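Local coordinates for 5' nucleotidase family protein (Staphylococcus aureus subsp. aureus, PDB 4Q7F), which binds a manganese and a magnesium ion in a calcineurin-like phosphoesterase domain that it carries as a member of the 5'-nucleotidase family, at residues V28-P34 / M46-L50; S65-D69 / M100-F104. Residue numbers count along the deposited sequence, not the author numbering.

Interaction 1: residues V28-P34 / M46-L50; sequences VHGYIFP and MGLLL. With MN (manganese (II) ion), chain C.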
loop_
_atom_site.group_PDB
_atom_site.type_symbol
_atom_site.label_atom_id
_atom_site.label_comp_id
_atom_site.label_asym_id
_atom_site.label_seq_id
_atom_site.Cartn_x
_atom_site.Cartn_y
_atom_site.Cartn_z
ATOM N N VAL A 28 -1.263 7.705 -5.241
ATOM C CA VAL A 28 -1.925 7.650 -6.522
ATOM C C VAL A 28 -1.885 6.221 -7.059
ATOM O O VAL A 28 -2.849 5.745 -7.707
ATOM C CB VAL A 28 -1.300 8.636 -7.493
ATOM C CG1 VAL A 28 -1.978 8.520 -8.853
ATOM C CG2 VAL A 28 -1.469 10.026 -6.901
ATOM N N HIS A 29 -0.768 5.555 -6.759
ATOM C CA HIS A 29 -0.565 4.141 -7.034
ATOM C C HIS A 29 -0.682 3.723 -8.482
ATOM O O HIS A 29 -1.124 2.615 -8.781
ATOM C CB HIS A 29 -1.491 3.290 -6.149
ATOM C CG HIS A 29 -0.955 3.043 -4.773
ATOM N ND1 HIS A 29 0.169 2.284 -4.552
ATOM C CD2 HIS A 29 -1.419 3.391 -3.550
ATOM C CE1 HIS A 29 0.391 2.188 -3.252
ATOM N NE2 HIS A 29 -0.556 2.855 -2.621
ATOM N N GLY A 30 -0.326 4.636 -9.386
ATOM C CA GLY A 30 -0.348 4.329 -10.813
ATOM C C GLY A 30 -1.736 4.328 -11.402
ATOM O O GLY A 30 -1.937 3.769 -12.495
ATOM N N TYR A 31 -2.707 4.901 -10.670
ATOM C CA TYR A 31 -4.057 5.097 -11.183
ATOM C C TYR A 31 -4.077 6.485 -11.841
ATOM O O TYR A 31 -4.335 7.501 -11.203
ATOM C CB TYR A 31 -5.100 4.982 -10.095
ATOM C CG TYR A 31 -5.261 3.553 -9.644
ATOM C CD1 TYR A 31 -4.447 3.019 -8.670
ATOM C CD2 TYR A 31 -6.179 2.718 -10.260
ATOM C CE1 TYR A 31 -4.570 1.688 -8.272
ATOM C CE2 TYR A 31 -6.309 1.385 -9.879
ATOM C CZ TYR A 31 -5.491 0.885 -8.889
ATOM O OH TYR A 31 -5.600 -0.427 -8.511
ATOM N N ILE A 32 -3.766 6.489 -13.124
ATOM C CA ILE A 32 -3.665 7.694 -13.930
ATOM C C ILE A 32 -4.994 7.941 -14.653
ATOM O O ILE A 32 -5.535 9.045 -14.630
ATOM C CB ILE A 32 -2.562 7.510 -14.990
ATOM C CG1 ILE A 32 -1.218 7.188 -14.329
ATOM C CG2 ILE A 32 -2.472 8.749 -15.895
ATOM C CD1 ILE A 32 -0.716 8.225 -13.366
ATOM N N PHE A 33 -5.499 6.905 -15.313
ATOM C CA PHE A 33 -6.758 6.981 -16.027
ATOM C C PHE A 33 -7.919 6.997 -15.060
ATOM O O PHE A 33 -7.741 6.656 -13.909
ATOM C CB PHE A 33 -6.869 5.838 -16.999
ATOM C CG PHE A 33 -5.794 5.860 -18.044
ATOM C CD1 PHE A 33 -5.834 6.785 -19.057
ATOM C CD2 PHE A 33 -4.733 5.006 -17.973
ATOM C CE1 PHE A 33 -4.839 6.836 -19.999
ATOM C CE2 PHE A 33 -3.730 5.042 -18.928
ATOM C CZ PHE A 33 -3.785 5.972 -19.932
ATOM N N PRO A 34 -9.114 7.432 -15.517
ATOM C CA PRO A 34 -10.278 7.475 -14.617
ATOM C C PRO A 34 -10.972 6.130 -14.546
ATOM O O PRO A 34 -12.114 5.985 -15.035
ATOM C CB PRO A 34 -11.158 8.534 -15.264
ATOM C CG PRO A 34 -10.829 8.427 -16.719
ATOM C CD PRO A 34 -9.360 8.202 -16.752
HETATM N N MSE A 46 -11.788 9.710 -10.690
HETATM C CA MSE A 46 -10.589 9.301 -9.960
HETATM C C MSE A 46 -9.430 9.307 -10.884
HETATM O O MSE A 46 -9.579 9.475 -12.099
HETATM C CB MSE A 46 -10.757 7.815 -9.521
HETATM C CG MSE A 46 -10.717 6.804 -10.720
HETATM SE SE MSE A 46 -10.944 4.994 -10.008
HETATM C CE MSE A 46 -9.058 4.755 -9.478
ATOM N N GLY A 47 -8.251 9.133 -10.336
ATOM C CA GLY A 47 -7.063 9.066 -11.151
ATOM C C GLY A 47 -6.377 10.404 -11.264
ATOM O O GLY A 47 -6.986 11.425 -11.057
ATOM N N LEU A 48 -5.093 10.360 -11.620
ATOM C CA LEU A 48 -4.249 11.530 -11.659
ATOM C C LEU A 48 -4.613 12.525 -12.766
ATOM O O LEU A 48 -4.510 13.741 -12.583
ATOM C CB LEU A 48 -2.783 11.085 -11.793
ATOM C CG LEU A 48 -1.750 12.190 -11.653
ATOM C CD1 LEU A 48 -1.753 12.707 -10.231
ATOM C CD2 LEU A 48 -0.359 11.728 -12.055
ATOM N N LEU A 49 -5.033 12.028 -13.911
ATOM C CA LEU A 49 -5.421 12.940 -14.984
ATOM C C LEU A 49 -6.508 13.895 -14.476
ATOM O O LEU A 49 -6.369 15.105 -14.558
ATOM C CB LEU A 49 -5.905 12.177 -16.197
ATOM C CG LEU A 49 -4.783 11.523 -16.998
ATOM C CD1 LEU A 49 -5.404 10.694 -18.108
ATOM C CD2 LEU A 49 -3.832 12.577 -17.574
ATOM N N LEU A 50 -7.556 13.335 -13.889
ATOM C CA LEU A 50 -8.673 14.119 -13.425
ATOM C C LEU A 50 -8.330 14.906 -12.167
ATOM O O LEU A 50 -8.684 16.080 -12.056
ATOM C CB LEU A 50 -9.893 13.222 -13.227
ATOM C CG LEU A 50 -11.221 13.863 -12.943
ATOM C CD1 LEU A 50 -11.594 14.809 -14.076
ATOM C CD2 LEU A 50 -12.254 12.754 -12.794
HETATM MN MN MN C . -0.196 3.416 -0.462
HETATM O O HOH W 1 -7.987 10.372 -14.216
HETATM O O HOH W 2 0.338 2.518 1.546
HETATM O O HOH W 3 -0.449 0.992 -0.335
#

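Interaction 2: residues S65-D69 / M100-F104; sequences SFKID and MAFDF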
loop_
_atom_site.group_PDB
_atom_site.type_symbol
_atom_site.label_atom_id
_atom_site.label_comp_id
_atom_site.label_asym_id
_atom_site.label_seq_id
_atom_site.Cartn_x
_atom_site.Cartn_y
_atom_site.Cartn_z
ATOM N N SER A 65 1.170 28.872 -6.212
ATOM C CA SER A 65 0.840 27.556 -5.708
ATOM C C SER A 65 1.879 26.527 -6.067
ATOM O O SER A 65 2.589 26.662 -7.084
ATOM C CB SER A 65 -0.490 27.105 -6.297
ATOM O OG SER A 65 -0.368 26.881 -7.693
ATOM N N PHE A 66 1.903 25.473 -5.240
ATOM C CA PHE A 66 2.794 24.345 -5.375
ATOM C C PHE A 66 1.990 23.040 -5.452
ATOM O O PHE A 66 0.914 22.908 -4.848
ATOM C CB PHE A 66 3.800 24.291 -4.213
ATOM C CG PHE A 66 4.901 25.291 -4.337
ATOM C CD1 PHE A 66 4.672 26.629 -4.065
ATOM C CD2 PHE A 66 6.180 24.891 -4.718
ATOM C CE1 PHE A 66 5.690 27.553 -4.175
ATOM C CE2 PHE A 66 7.197 25.815 -4.842
ATOM C CZ PHE A 66 6.954 27.153 -4.572
ATOM N N LYS A 67 2.544 22.106 -6.216
ATOM C CA LYS A 67 1.943 20.805 -6.498
ATOM C C LYS A 67 2.912 19.700 -6.046
ATOM O O LYS A 67 4.095 19.653 -6.446
ATOM C CB LYS A 67 1.574 20.779 -7.987
ATOM C CG LYS A 67 0.866 19.555 -8.495
ATOM C CD LYS A 67 -0.047 19.855 -9.696
ATOM C CE LYS A 67 0.644 20.478 -10.889
ATOM N NZ LYS A 67 -0.200 20.390 -12.115
ATOM N N ILE A 68 2.385 18.802 -5.208
ATOM C CA ILE A 68 3.154 17.766 -4.538
ATOM C C ILE A 68 2.585 16.364 -4.672
ATOM O O ILE A 68 1.374 16.182 -4.626
ATOM C CB ILE A 68 3.142 18.070 -3.018
ATOM C CG1 ILE A 68 3.665 19.486 -2.768
ATOM C CG2 ILE A 68 3.904 17.009 -2.215
ATOM C CD1 ILE A 68 3.499 20.011 -1.362
ATOM N N ASP A 69 3.462 15.402 -4.923
ATOM C CA ASP A 69 3.102 13.966 -4.861
ATOM C C ASP A 69 3.746 13.408 -3.598
ATOM O O ASP A 69 4.961 13.496 -3.418
ATOM C CB ASP A 69 3.527 13.159 -6.081
ATOM C CG ASP A 69 3.116 11.685 -5.946
ATOM O OD1 ASP A 69 3.813 10.980 -5.192
ATOM O OD2 ASP A 69 2.101 11.251 -6.567
HETATM N N MSE A 100 2.733 17.385 -16.050
HETATM C CA MSE A 100 1.938 18.138 -15.066
HETATM C C MSE A 100 2.668 19.204 -14.295
HETATM O O MSE A 100 2.064 19.932 -13.505
HETATM C CB MSE A 100 1.368 17.091 -14.107
HETATM C CG MSE A 100 0.370 16.236 -14.878
HETATM SE SE MSE A 100 -0.332 14.876 -13.669
HETATM C CE MSE A 100 -1.363 13.953 -15.075
ATOM N N ALA A 101 3.978 19.274 -14.456
ATOM C CA ALA A 101 4.783 20.286 -13.763
ATOM C C ALA A 101 4.617 20.348 -12.248
ATOM O O ALA A 101 4.230 21.375 -11.699
ATOM C CB ALA A 101 4.581 21.655 -14.393
ATOM N N PHE A 102 4.923 19.224 -11.577
ATOM C CA PHE A 102 4.947 19.175 -10.126
ATOM C C PHE A 102 6.204 19.890 -9.642
ATOM O O PHE A 102 7.137 20.141 -10.418
ATOM C CB PHE A 102 4.991 17.740 -9.611
ATOM C CG PHE A 102 3.667 17.068 -9.569
ATOM C CD1 PHE A 102 3.058 16.628 -10.735
ATOM C CD2 PHE A 102 3.053 16.800 -8.342
ATOM C CE1 PHE A 102 1.831 15.983 -10.689
ATOM C CE2 PHE A 102 1.847 16.161 -8.288
ATOM C CZ PHE A 102 1.229 15.738 -9.455
ATOM N N ASP A 103 6.229 20.189 -8.352
ATOM C CA ASP A 103 7.331 20.903 -7.749
ATOM C C ASP A 103 8.219 19.972 -6.984
ATOM O O ASP A 103 9.449 20.093 -7.021
ATOM C CB ASP A 103 6.777 22.042 -6.889
ATOM C CG ASP A 103 6.066 23.092 -7.740
ATOM O OD1 ASP A 103 6.758 23.763 -8.559
ATOM O OD2 ASP A 103 4.822 23.230 -7.612
ATOM N N PHE A 104 7.611 19.001 -6.307
ATOM C CA PHE A 104 8.387 18.038 -5.613
ATOM C C PHE A 104 7.509 16.907 -5.114
ATOM O O PHE A 104 6.258 16.940 -5.226
ATOM C CB PHE A 104 9.200 18.653 -4.465
ATOM C CG PHE A 104 8.378 19.350 -3.430
ATOM C CD1 PHE A 104 7.832 18.647 -2.379
ATOM C CD2 PHE A 104 8.185 20.717 -3.494
ATOM C CE1 PHE A 104 7.072 19.295 -1.417
ATOM C CE2 PHE A 104 7.433 21.376 -2.544
ATOM C CZ PHE A 104 6.882 20.657 -1.498
#

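Interaction 1: residues V28-P34 / M46-L50
This buried contact joins the metal-binding loop after strand 19-25 to the N-terminus of helix 48-59 in the calcineurin-like phosphoesterase fold. The loop opens with the family's D-x-H metal motif, here Asp-27, Val-28 and His-29. A type I' turn from Val-28 to Tyr-31 closes through Tyr-31 N to Val-28 O at 3.1 Å, with His-29 and Gly-30 both at positive phi. His-29 NE2 binds the manganese ion MN at 2.3 Å, in company with Asp-27, Asp-72, His-249 and two waters, while His-29 ND1 is held by the backbone of Gln-75. His-29 itself lies beyond reach of 46-50; the residues after it make most of the contact. Gly-47 is the N-cap, and successive loop carbonyls receive the first helical amides: Leu-48 N donates to Tyr-31 O (3.0 Å, 144°) and Leu-49 N to Ile-32 O (3.1 Å, 167°). Glycine suits this spot for steric reasons, since an ideal CB on Gly-47 would lie 2.3 Å from Phe-33 O. Apolar side chains pack around the backbone: Ile-32 CD1 meets Leu-48 CD2 and Ile-32 CG2 meets Leu-49 CG, each at 3.8 Å, and selenomethionine Met-46 places CE 3.6 Å from Tyr-31 CD2. Helix 91-99 also touches Ile-32, through Leu-93 and Phe-96. The third helical amide is served by water 1, which accepts from Leu-50 N at 3.0 Å and donates to Ile-32 O and Met-46 O, both at 2.8 Å.

Interaction 2: residues S65-D69 / M100-F104
The segment opens with selenomethionine Met-100, whose carbonyl O accepts a 2.7 Å hydrogen bond from Lys-67 NZ. That ammonium is shared with helix 48-59, through a hydrogen bond to Asn-52 and a salt bridge to Glu-56. Ala-101, with positive phi (54°), is where the backbone leaves helical geometry and turns across strand 65-69; the two segments run 81° apart end to end. Phe-102 then lays its ring over the aliphatic part of Lys-67: Lys-67 CG sits 3.7 Å from the Phe-102 ring centroid and 20° off its normal, a CH-pi contact. Asp-103 grips Lys-67 at both backbone polar groups, donating from Asp-103 N to Lys-67 O (2.9 Å, 169°) and accepting at Asp-103 OD2 from Lys-67 N (2.9 Å, 160°). Here a carboxylate takes the place of a backbone carbonyl beside the strand. Phe-104 begins true pairing, in a parallel bridge with Ile-68 (CA to CA 5.3 Å); Asp-69 N donates to Phe-104 O (3.2 Å, 157°), and Ile-68 CA makes a CA-H...O contact with that oxygen at 3.3 Å. Both side chains lie on one face of the sheet, where Ile-68 CG1 is 4.0 Å from the Phe-104 ring centroid. On its other edge, strand 65-69 pairs with strand 19-25. Strand 65-69, the intervening helices 78-85 and 91-99, and the parallel outermost strand 104-105 thus form a beta-alpha-beta crossover, part of the calcineurin-like phosphoesterase fold.

In the fold
The centres of the two contacts lie 15 Å apart, and packing joins them directly. Met-100 of interaction 2 puts SE 3.5 Å from Leu-48 CD2 and CE 3.8 Å from Leu-49 CD2 of interaction 1; nearer the metals, Val-28 CG2 lies 3.8 Å from Asp-69 OD2, which is hydrogen-bonded to Tyr-97 of helix 91-99. Along the chain they occur in series, with helix 48-59 leading from one to strand 65-69 of the other. Interaction 1 supplies a manganese ligand, whereas the Asp-69 side chain stays about 10 Å from either ion. Asp-72, shortly after strand 65-69, binds both metals. The bound 3D1 is about 12 Å from the Tyr-31 side chain.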